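PDB 4OH1: L-iditol 2-dehydrogenase from Clostridium scindens, which probably catalyses the zinc- and NAD+-dependent oxidation of L-iditol and related polyols at the C2 hydroxyl, as a member of the zinc-containing alcohol dehydrogenase family. Local coordinates for residues L5-I10 with T50-G55; E35-V40 with V79-G84; L262-D267 with Y289-H294. All blocks are in the same frame, centred on the assembly; numbering follows the deposited sequence.

How the contacts relate
Two of the three contacts belong to the catalytic half of a medium-chain, zinc-containing dehydrogenase, the third to its Rossmann-type half. Contact 1 packs strand 2-9 against helix 48-54, and contact 2 pairs strand 35-44 with strand 75-83. Their segments alternate along the chain, and helix 48-54 follows strand 35-44, yet the centres lie about 27 Å apart and the nearest atoms about 10 Å. Contact 3 comes later in sequence, at the outermost strand of the parallel sheet within the chain, where the sheet continues into a second subunit. Its centre is about 38 Å from that of contact 1 and about 48 Å from that of contact 2; contacts 2 and 3 lie on opposite sides of the chain's centre.

Contact 1 (L5-I10 with T50-G55); sequences LFVTSI and THILTG
Val7 and Ile10 bring the end of strand 2-9 against helix 48-54 of the GroES-like catalytic domain, a strand-on-helix packing with no hydrogen bond across it. The short axes run at 26° to each other, and 9.9 Å separates them at closest approach. Val7 points its side chain at the helix. With CG1 anti to the backbone N (chi1 174°), that methyl meets both Ile52 CG2 and Leu53 CD2, each at 4.1 Å, while Phe72 packs on the same valine. Ser9 contributes its backbone: its carbonyl O lies 3.8 Å from Leu53 CD2, and its hydroxyl is hydrogen-bonded to Thr20 of the neighbouring strand 20-26. At Ile10 the strand has ended and the backbones come closest, CA to CA 4.7 Å from Leu53. Ile10 carries CG1 between its backbone N and carbonyl carbon (chi1 44°); the end of the side chain leads away from helix 48-54, and Ile10 also packs on Glu61, Thr64 and Arg65 of helix 60-66. Its methyl CG2 lies against Ile52 O, a very close approach of 2.9 Å, and that oxygen is buried without a polar partner in the model. The Ile52 side chain lies about 7 Å from that of the zinc ligand His74. The methyl groups Ile10 CG2 and Ile52 CG2 meet at 3.5 Å.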
loop_
_atom_site.group_PDB
_atom_site.type_symbol
_atom_site.label_atom_id
_atom_site.label_comp_id
_atom_site.label_asym_id
_atom_site.label_seq_id
_atom_site.Cartn_x
_atom_site.Cartn_y
_atom_site.Cartn_z
ATOM N N LEU A 5 -41.227 12.332 -7.191
ATOM C CA LEU A 5 -40.750 13.237 -8.229
ATOM C C LEU A 5 -40.091 12.469 -9.342
ATOM O O LEU A 5 -39.394 11.521 -9.083
ATOM C CB LEU A 5 -39.693 14.159 -7.660
ATOM C CG LEU A 5 -40.128 14.861 -6.391
ATOM C CD1 LEU A 5 -39.050 15.828 -5.916
ATOM C CD2 LEU A 5 -41.420 15.560 -6.604
ATOM N N PHE A 6 -40.277 12.943 -10.567
ATOM C CA PHE A 6 -39.722 12.334 -11.746
ATOM C C PHE A 6 -39.102 13.430 -12.584
ATOM O O PHE A 6 -39.533 14.604 -12.561
ATOM C CB PHE A 6 -40.838 11.675 -12.565
ATOM C CG PHE A 6 -41.453 10.482 -11.902
ATOM C CD1 PHE A 6 -42.454 10.640 -10.934
ATOM C CD2 PHE A 6 -41.040 9.198 -12.231
ATOM C CE1 PHE A 6 -43.019 9.537 -10.302
ATOM C CE2 PHE A 6 -41.609 8.076 -11.598
ATOM C CZ PHE A 6 -42.594 8.252 -10.627
ATOM N N VAL A 7 -38.083 13.053 -13.328
ATOM C CA VAL A 7 -37.489 13.930 -14.311
ATOM C C VAL A 7 -38.422 13.800 -15.489
ATOM O O VAL A 7 -38.554 12.696 -16.018
ATOM C CB VAL A 7 -36.088 13.445 -14.718
ATOM C CG1 VAL A 7 -35.531 14.287 -15.866
ATOM C CG2 VAL A 7 -35.157 13.526 -13.539
ATOM N N THR A 8 -39.087 14.903 -15.865
ATOM C CA THR A 8 -40.056 14.935 -16.975
ATOM C C THR A 8 -39.492 15.447 -18.320
ATOM O O THR A 8 -39.977 15.057 -19.368
ATOM C CB THR A 8 -41.338 15.720 -16.580
ATOM O OG1 THR A 8 -40.991 16.970 -15.970
ATOM C CG2 THR A 8 -42.177 14.902 -15.577
ATOM N N SER A 9 -38.466 16.293 -18.288
ATOM C CA SER A 9 -37.695 16.628 -19.485
ATOM C C SER A 9 -36.247 16.891 -19.127
ATOM O O SER A 9 -35.944 17.227 -17.988
ATOM C CB SER A 9 -38.272 17.880 -20.119
ATOM O OG SER A 9 -37.993 19.007 -19.299
ATOM N N ILE A 10 -35.355 16.767 -20.107
ATOM C CA ILE A 10 -33.920 17.105 -19.932
ATOM C C ILE A 10 -33.553 18.280 -20.829
ATOM O O ILE A 10 -34.388 18.734 -21.617
ATOM C CB ILE A 10 -32.983 15.926 -20.296
ATOM C CG1 ILE A 10 -33.468 15.273 -21.603
ATOM C CG2 ILE A 10 -32.908 14.900 -19.140
ATOM C CD1 ILE A 10 -32.376 14.604 -22.393
ATOM N N THR A 50 -28.387 17.444 -11.402
ATOM C CA THR A 50 -28.383 18.753 -12.099
ATOM C C THR A 50 -27.904 18.607 -13.562
ATOM O O THR A 50 -28.435 19.276 -14.441
ATOM C CB THR A 50 -27.484 19.852 -11.371
ATOM O OG1 THR A 50 -27.488 19.669 -9.951
ATOM C CG2 THR A 50 -27.942 21.285 -11.697
ATOM N N HIS A 51 -26.893 17.753 -13.790
ATOM C CA HIS A 51 -26.337 17.454 -15.135
ATOM C C HIS A 51 -27.387 16.800 -16.050
ATOM O O HIS A 51 -27.448 17.112 -17.233
ATOM C CB HIS A 51 -25.068 16.560 -15.015
ATOM C CG HIS A 51 -24.413 16.211 -16.326
ATOM N ND1 HIS A 51 -23.305 16.877 -16.807
ATOM C CD2 HIS A 51 -24.693 15.249 -17.239
ATOM C CE1 HIS A 51 -22.939 16.351 -17.963
ATOM N NE2 HIS A 51 -23.768 15.364 -18.249
ATOM N N ILE A 52 -28.208 15.896 -15.502
ATOM C CA ILE A 52 -29.341 15.293 -16.248
ATOM C C ILE A 52 -30.262 16.394 -16.744
ATOM O O ILE A 52 -30.717 16.388 -17.885
ATOM C CB ILE A 52 -30.175 14.276 -15.372
ATOM C CG1 ILE A 52 -29.335 13.024 -15.053
ATOM C CG2 ILE A 52 -31.462 13.862 -16.080
ATOM C CD1 ILE A 52 -29.856 12.176 -13.882
ATOM N N LEU A 53 -30.499 17.355 -15.868
ATOM C CA LEU A 53 -31.528 18.329 -16.096
ATOM C C LEU A 53 -31.045 19.495 -16.965
ATOM O O LEU A 53 -31.671 19.848 -17.948
ATOM C CB LEU A 53 -32.040 18.829 -14.743
ATOM C CG LEU A 53 -32.921 17.815 -14.011
ATOM C CD1 LEU A 53 -32.900 17.997 -12.457
ATOM C CD2 LEU A 53 -34.318 17.950 -14.582
ATOM N N THR A 54 -29.916 20.074 -16.586
ATOM C CA THR A 54 -29.442 21.313 -17.184
ATOM C C THR A 54 -28.183 21.064 -18.028
ATOM O O THR A 54 -27.554 22.009 -18.532
ATOM C CB THR A 54 -29.160 22.359 -16.064
ATOM O OG1 THR A 54 -28.209 21.827 -15.118
ATOM C CG2 THR A 54 -30.479 22.759 -15.351
ATOM N N GLY A 55 -27.842 19.788 -18.205
ATOM C CA GLY A 55 -26.527 19.421 -18.690
ATOM C C GLY A 55 -26.460 18.876 -20.103
ATOM O O GLY A 55 -27.494 18.545 -20.769
#

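Contact 2 (E35-V40 with V79-G84); sequences EIRIKV and VIDKVG
Ile36 and Arg37 face Ile80, Asp81 and Lys82 across two antiparallel strands of the GroES-like domain, where a classic beta bulge sets Asp81 and Lys82 both opposite Arg37. The single carbonyl Arg37 O therefore accepts from two backbone amides, Asp81 N at 2.8 Å and, at greater length, Lys82 N at 3.3 Å. Beyond the bulge the regular pattern resumes, with Lys39 and Val79 exchanging both backbone bonds; at the other end Gly84 N, at the N-cap of helix 85-89, bonds to Glu35 O.

The tightly packed side is apolar. Ile36 CG2 touches Ile80 CG2 and CD1, both at 3.8 Å, and Ile38 CD1 comes near Ile80 CG1. Phe92 and Val98 add to this cluster, Phe92 on Ile36 and Val98 on Ile38 and Ile80.

The other side, where Arg37, Lys39, Val79 and Lys82 project, is largely polar and partly exposed at Lys39, Val79 and Lys82, although Arg37 itself is buried. Arg37 starts with CG anti to the backbone N (chi1 -179°) and then bends at chi2 and chi3; its side chain lies beside that of Asp81, pointing the same way. Lys82 CB lies over one guanidinium face, 3.7 Å from Arg37 NH1. Arg37 NH2 and Lys82 NZ are only 4.4 Å apart, but Glu30 forms salt bridges to both and probably offsets the like charges. The carboxylate and guanidinium planes are turned 41° apart, yet the 2.7 Å salt bridge from Arg37 NH1 to Asp81 OD2 is nearly straight, 164° at the hydrogen, with OD2 close to the guanidinium plane.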
loop_
_atom_site.group_PDB
_atom_site.type_symbol
_atom_site.label_atom_id
_atom_site.label_comp_id
_atom_site.label_asym_id
_atom_site.label_seq_id
_atom_site.Cartn_x
_atom_site.Cartn_y
_atom_site.Cartn_z
ATOM N N GLU A 35 -36.021 -7.890 0.343
ATOM C CA GLU A 35 -36.088 -6.459 0.136
ATOM C C GLU A 35 -36.641 -5.778 1.349
ATOM O O GLU A 35 -37.161 -6.423 2.236
ATOM C CB GLU A 35 -36.947 -6.121 -1.080
ATOM C CG GLU A 35 -36.266 -6.441 -2.388
ATOM C CD GLU A 35 -37.151 -6.218 -3.619
ATOM O OE1 GLU A 35 -38.396 -6.202 -3.552
ATOM O OE2 GLU A 35 -36.567 -6.077 -4.696
ATOM N N ILE A 36 -36.521 -4.452 1.370
ATOM C CA ILE A 36 -36.852 -3.641 2.520
ATOM C C ILE A 36 -37.449 -2.381 1.957
ATOM O O ILE A 36 -36.913 -1.802 0.998
ATOM C CB ILE A 36 -35.572 -3.270 3.307
ATOM C CG1 ILE A 36 -34.874 -4.527 3.816
ATOM C CG2 ILE A 36 -35.906 -2.388 4.466
ATOM C CD1 ILE A 36 -33.743 -4.245 4.716
ATOM N N ARG A 37 -38.540 -1.922 2.555
ATOM C CA ARG A 37 -39.110 -0.669 2.172
ATOM C C ARG A 37 -38.782 0.356 3.239
ATOM O O ARG A 37 -38.920 0.107 4.445
ATOM C CB ARG A 37 -40.608 -0.784 1.994
ATOM C CG ARG A 37 -41.220 0.537 1.574
ATOM C CD ARG A 37 -42.610 0.686 2.147
ATOM N NE ARG A 37 -43.483 -0.150 1.414
ATOM C CZ ARG A 37 -44.565 -0.761 1.893
ATOM N NH1 ARG A 37 -44.969 -0.651 3.155
ATOM N NH2 ARG A 37 -45.251 -1.504 1.061
ATOM N N ILE A 38 -38.339 1.513 2.758
ATOM C CA ILE A 38 -37.964 2.640 3.572
ATOM C C ILE A 38 -39.017 3.677 3.470
ATOM O O ILE A 38 -39.468 4.022 2.388
ATOM C CB ILE A 38 -36.643 3.388 3.036
ATOM C CG1 ILE A 38 -35.483 2.460 2.895
ATOM C CG2 ILE A 38 -36.221 4.488 3.948
ATOM C CD1 ILE A 38 -35.433 1.504 4.027
ATOM N N LYS A 39 -39.335 4.262 4.585
ATOM C CA LYS A 39 -40.032 5.489 4.555
ATOM C C LYS A 39 -38.952 6.576 4.518
ATOM O O LYS A 39 -38.188 6.724 5.481
ATOM C CB LYS A 39 -40.839 5.669 5.806
ATOM C CG LYS A 39 -41.749 6.797 5.674
ATOM C CD LYS A 39 -42.131 7.423 6.969
ATOM C CE LYS A 39 -43.257 8.399 6.658
ATOM N NZ LYS A 39 -43.574 9.171 7.858
ATOM N N VAL A 40 -38.953 7.381 3.455
ATOM C CA VAL A 40 -37.870 8.307 3.249
ATOM C C VAL A 40 -38.173 9.559 4.027
ATOM O O VAL A 40 -39.250 10.103 3.935
ATOM C CB VAL A 40 -37.666 8.602 1.786
ATOM C CG1 VAL A 40 -36.434 9.500 1.593
ATOM C CG2 VAL A 40 -37.442 7.311 1.026
ATOM N N VAL A 79 -36.484 5.620 7.628
ATOM C CA VAL A 79 -36.791 4.594 8.631
ATOM C C VAL A 79 -37.393 3.384 7.893
ATOM O O VAL A 79 -38.170 3.538 6.959
ATOM C CB VAL A 79 -37.749 5.162 9.664
ATOM C CG1 VAL A 79 -38.067 4.160 10.692
ATOM C CG2 VAL A 79 -37.120 6.362 10.354
ATOM N N ILE A 80 -37.007 2.181 8.286
ATOM C CA ILE A 80 -37.572 0.986 7.724
ATOM C C ILE A 80 -39.088 0.925 8.031
ATOM O O ILE A 80 -39.509 1.086 9.169
ATOM C CB ILE A 80 -36.891 -0.257 8.252
ATOM C CG1 ILE A 80 -35.417 -0.265 7.826
ATOM C CG2 ILE A 80 -37.603 -1.511 7.723
ATOM C CD1 ILE A 80 -34.685 -1.612 7.972
ATOM N N ASP A 81 -39.861 0.711 6.973
ATOM C CA ASP A 81 -41.307 0.684 7.006
ATOM C C ASP A 81 -41.855 -0.740 6.857
ATOM O O ASP A 81 -42.898 -1.039 7.387
ATOM C CB ASP A 81 -41.828 1.491 5.840
ATOM C CG ASP A 81 -43.317 1.617 5.848
ATOM O OD1 ASP A 81 -43.820 2.264 6.789
ATOM O OD2 ASP A 81 -43.975 1.106 4.911
ATOM N N LYS A 82 -41.152 -1.613 6.148
ATOM C CA LYS A 82 -41.576 -2.979 5.967
ATOM C C LYS A 82 -40.426 -3.825 5.434
ATOM O O LYS A 82 -39.612 -3.360 4.617
ATOM C CB LYS A 82 -42.701 -3.021 4.964
ATOM C CG LYS A 82 -43.127 -4.402 4.556
ATOM C CD LYS A 82 -44.479 -4.368 3.871
ATOM C CE LYS A 82 -44.944 -5.762 3.379
ATOM N NZ LYS A 82 -46.150 -5.583 2.537
ATOM N N VAL A 83 -40.362 -5.055 5.912
ATOM C CA VAL A 83 -39.230 -5.951 5.720
ATOM C C VAL A 83 -39.726 -7.300 5.124
ATOM O O VAL A 83 -40.615 -7.906 5.660
ATOM C CB VAL A 83 -38.563 -6.236 7.112
ATOM C CG1 VAL A 83 -37.367 -7.141 6.945
ATOM C CG2 VAL A 83 -38.065 -4.981 7.756
ATOM N N GLY A 84 -39.140 -7.774 4.035
ATOM C CA GLY A 84 -39.362 -9.153 3.600
ATOM C C GLY A 84 -38.871 -10.161 4.640
ATOM O O GLY A 84 -37.995 -9.878 5.452
#

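Contact 3 (L262-D267 with Y289-H294); sequences LARDGD and YWDQKH
Asp267 and His294 pair as parallel neighbours at the outermost strand of the Rossmann-type sheet within the chain, and just before them a type II turn from Ala263 to Gly266 brings Asp265 N within 2.9 Å of Asp291 O, a backbone hydrogen bond. His294 N bonds to Gly266 O in turn. Arg264, its chain bent at chi3, turns its guanidinium toward Trp290 of helix 284-290. In one of the two conformers of Trp290 the guanidinium lies flat on the indole, planes 10° apart, in an off-centre cation-pi stack whose centres are 4.0 Å apart. There Arg264 NH2 lies over one face of the ring, offset toward the rim near CE2; it also donates to Trp290 O, which lies in the guanidinium plane. Asp291 adds a longer salt bridge, OD1 to Arg264 NE at 3.4 Å, while its OD2 pairs with Arg241.

Leu262 CD2 packs on Lys293 CB and CG. Lys293 NZ bonds to Leu259 O and forms a salt bridge with Asp287; a water that accepts from NZ at 2.8 Å also lies near Leu262 O. His294 ND1 is hydrogen-bonded to His296 ND1 of the second subunit, and the sheet runs on across the interface. Gln292 OE1 bonds to Ile299 N of the same neighbouring subunit. Within the chain, Asp265 OD1 is gripped from opposite faces of its carboxylate plane. Gln292 NE2 approaches it at 3.1 Å, and from the other face His294 NE2 donates at 2.7 Å in a nearly straight bond of 175°, with OD1 close to the imidazole plane.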
loop_
_atom_site.group_PDB
_atom_site.type_symbol
_atom_site.label_atom_id
_atom_site.label_comp_id
_atom_site.label_asym_id
_atom_site.label_seq_id
_atom_site.Cartn_x
_atom_site.Cartn_y
_atom_site.Cartn_z
ATOM N N LEU A 262 0.049 20.260 -9.645
ATOM C CA LEU A 262 0.455 19.038 -9.051
ATOM C C LEU A 262 2.000 18.928 -8.879
ATOM O O LEU A 262 2.759 19.124 -9.800
ATOM C CB LEU A 262 -0.097 17.880 -9.916
ATOM C CG LEU A 262 0.014 16.514 -9.196
ATOM C CD1 LEU A 262 -0.897 16.408 -8.013
ATOM C CD2 LEU A 262 -0.305 15.421 -10.218
ATOM N N ALA A 263 2.435 18.613 -7.675
ATOM C CA ALA A 263 3.856 18.401 -7.379
ATOM C C ALA A 263 4.420 17.171 -8.038
ATOM O O ALA A 263 3.684 16.293 -8.488
ATOM C CB ALA A 263 4.044 18.286 -5.907
ATOM N N ARG A 264 5.753 17.097 -8.086
ATOM C CA ARG A 264 6.421 15.909 -8.563
ATOM C C ARG A 264 6.025 14.758 -7.661
ATOM O O ARG A 264 5.919 14.933 -6.464
ATOM C CB ARG A 264 7.941 16.080 -8.578
ATOM C CG ARG A 264 8.418 17.193 -9.478
ATOM C CD ARG A 264 9.977 17.347 -9.459
ATOM N NE ARG A 264 10.608 16.419 -10.392
ATOM C CZ ARG A 264 11.905 16.123 -10.375
ATOM N NH1 ARG A 264 12.700 16.674 -9.464
ATOM N NH2 ARG A 264 12.427 15.270 -11.250
ATOM N N ASP A 265 5.770 13.597 -8.239
ATOM C CA ASP A 265 5.252 12.469 -7.504
ATOM C C ASP A 265 3.861 12.686 -6.856
ATOM O O ASP A 265 3.473 11.927 -5.999
ATOM C CB ASP A 265 6.254 12.012 -6.418
ATOM C CG ASP A 265 6.058 10.560 -6.021
ATOM O OD1 ASP A 265 5.728 9.726 -6.919
ATOM O OD2 ASP A 265 6.235 10.217 -4.821
ATOM N N GLY A 266 3.143 13.728 -7.220
ATOM C CA GLY A 266 1.833 14.000 -6.653
ATOM C C GLY A 266 0.710 13.161 -7.260
ATOM O O GLY A 266 0.907 12.511 -8.288
ATOM N N ASP A 267 -0.472 13.211 -6.634
ATOM C CA ASP A 267 -1.630 12.430 -7.070
ATOM C C ASP A 267 -2.761 13.352 -7.375
ATOM O O ASP A 267 -3.240 14.103 -6.504
ATOM C CB ASP A 267 -2.091 11.430 -6.029
ATOM C CG ASP A 267 -1.082 10.365 -5.773
ATOM O OD1 ASP A 267 -1.133 9.357 -6.500
ATOM O OD2 ASP A 267 -0.249 10.529 -4.845
ATOM N N TYR A 289 7.376 11.745 -17.452
ATOM C CA TYR A 289 8.763 11.373 -17.345
ATOM C C TYR A 289 9.514 12.257 -16.309
ATOM O O TYR A 289 10.043 11.707 -15.361
ATOM C CB TYR A 289 9.439 11.378 -18.702
ATOM C CG TYR A 289 10.917 11.203 -18.575
ATOM C CD1 TYR A 289 11.469 9.960 -18.280
ATOM C CD2 TYR A 289 11.762 12.295 -18.686
ATOM C CE1 TYR A 289 12.794 9.816 -18.151
ATOM C CE2 TYR A 289 13.098 12.164 -18.554
ATOM C CZ TYR A 289 13.611 10.934 -18.283
ATOM O OH TYR A 289 14.964 10.843 -18.158
ATOM N N TRP A 290 9.517 13.584 -16.439
ATOM C CA TRP A 290 10.332 14.406 -15.523
ATOM C C TRP A 290 9.661 14.515 -14.177
ATOM O O TRP A 290 10.317 14.319 -13.179
ATOM C CB TRP A 290 10.783 15.803 -16.066
ATOM C CG TRP A 290 11.753 16.472 -15.070
ATOM C CD1 TRP A 290 11.464 17.473 -14.210
ATOM C CD2 TRP A 290 13.110 16.088 -14.785
ATOM N NE1 TRP A 290 12.541 17.761 -13.428
ATOM C CE2 TRP A 290 13.572 16.929 -13.767
ATOM C CE3 TRP A 290 13.983 15.133 -15.315
ATOM C CZ2 TRP A 290 14.848 16.833 -13.251
ATOM C CZ3 TRP A 290 15.251 15.050 -14.811
ATOM C CH2 TRP A 290 15.671 15.888 -13.790
ATOM N N ASP A 291 8.354 14.763 -14.134
ATOM C CA ASP A 291 7.664 15.013 -12.865
ATOM C C ASP A 291 7.045 13.807 -12.113
ATOM O O ASP A 291 6.639 13.927 -10.955
ATOM C CB ASP A 291 6.636 16.154 -13.050
ATOM C CG ASP A 291 7.308 17.526 -13.065
ATOM O OD1 ASP A 291 8.544 17.608 -12.832
ATOM O OD2 ASP A 291 6.590 18.501 -13.299
ATOM N N GLN A 292 6.993 12.647 -12.751
ATOM C CA GLN A 292 6.524 11.490 -12.096
ATOM C C GLN A 292 5.108 11.720 -11.489
ATOM O O GLN A 292 4.819 11.328 -10.372
ATOM C CB GLN A 292 7.564 11.056 -11.034
ATOM C CG GLN A 292 7.346 9.588 -10.627
ATOM C CD GLN A 292 8.451 8.975 -9.799
ATOM O OE1 GLN A 292 9.441 8.460 -10.331
ATOM N NE2 GLN A 292 8.276 9.013 -8.473
ATOM N N LYS A 293 4.236 12.372 -12.234
ATOM C CA LYS A 293 2.887 12.610 -11.760
ATOM C C LYS A 293 2.024 11.337 -11.833
ATOM O O LYS A 293 2.345 10.391 -12.526
ATOM C CB LYS A 293 2.241 13.779 -12.483
ATOM C CG LYS A 293 2.886 15.128 -12.191
ATOM C CD LYS A 293 2.389 16.175 -13.170
ATOM C CE LYS A 293 2.971 17.549 -12.819
ATOM N NZ LYS A 293 2.319 18.567 -13.660
ATOM N N HIS A 294 1.007 11.280 -10.980
ATOM C CA HIS A 294 0.069 10.164 -10.970
ATOM C C HIS A 294 -1.294 10.787 -11.192
ATOM O O HIS A 294 -1.703 11.687 -10.430
ATOM C CB HIS A 294 0.103 9.369 -9.663
ATOM C CG HIS A 294 1.477 9.059 -9.186
ATOM N ND1 HIS A 294 2.196 7.994 -9.648
ATOM C CD2 HIS A 294 2.277 9.693 -8.302
ATOM C CE1 HIS A 294 3.397 7.998 -9.094
ATOM N NE2 HIS A 294 3.470 9.022 -8.282
HETATM O O HOH W 1 3.082 20.949 -12.455
#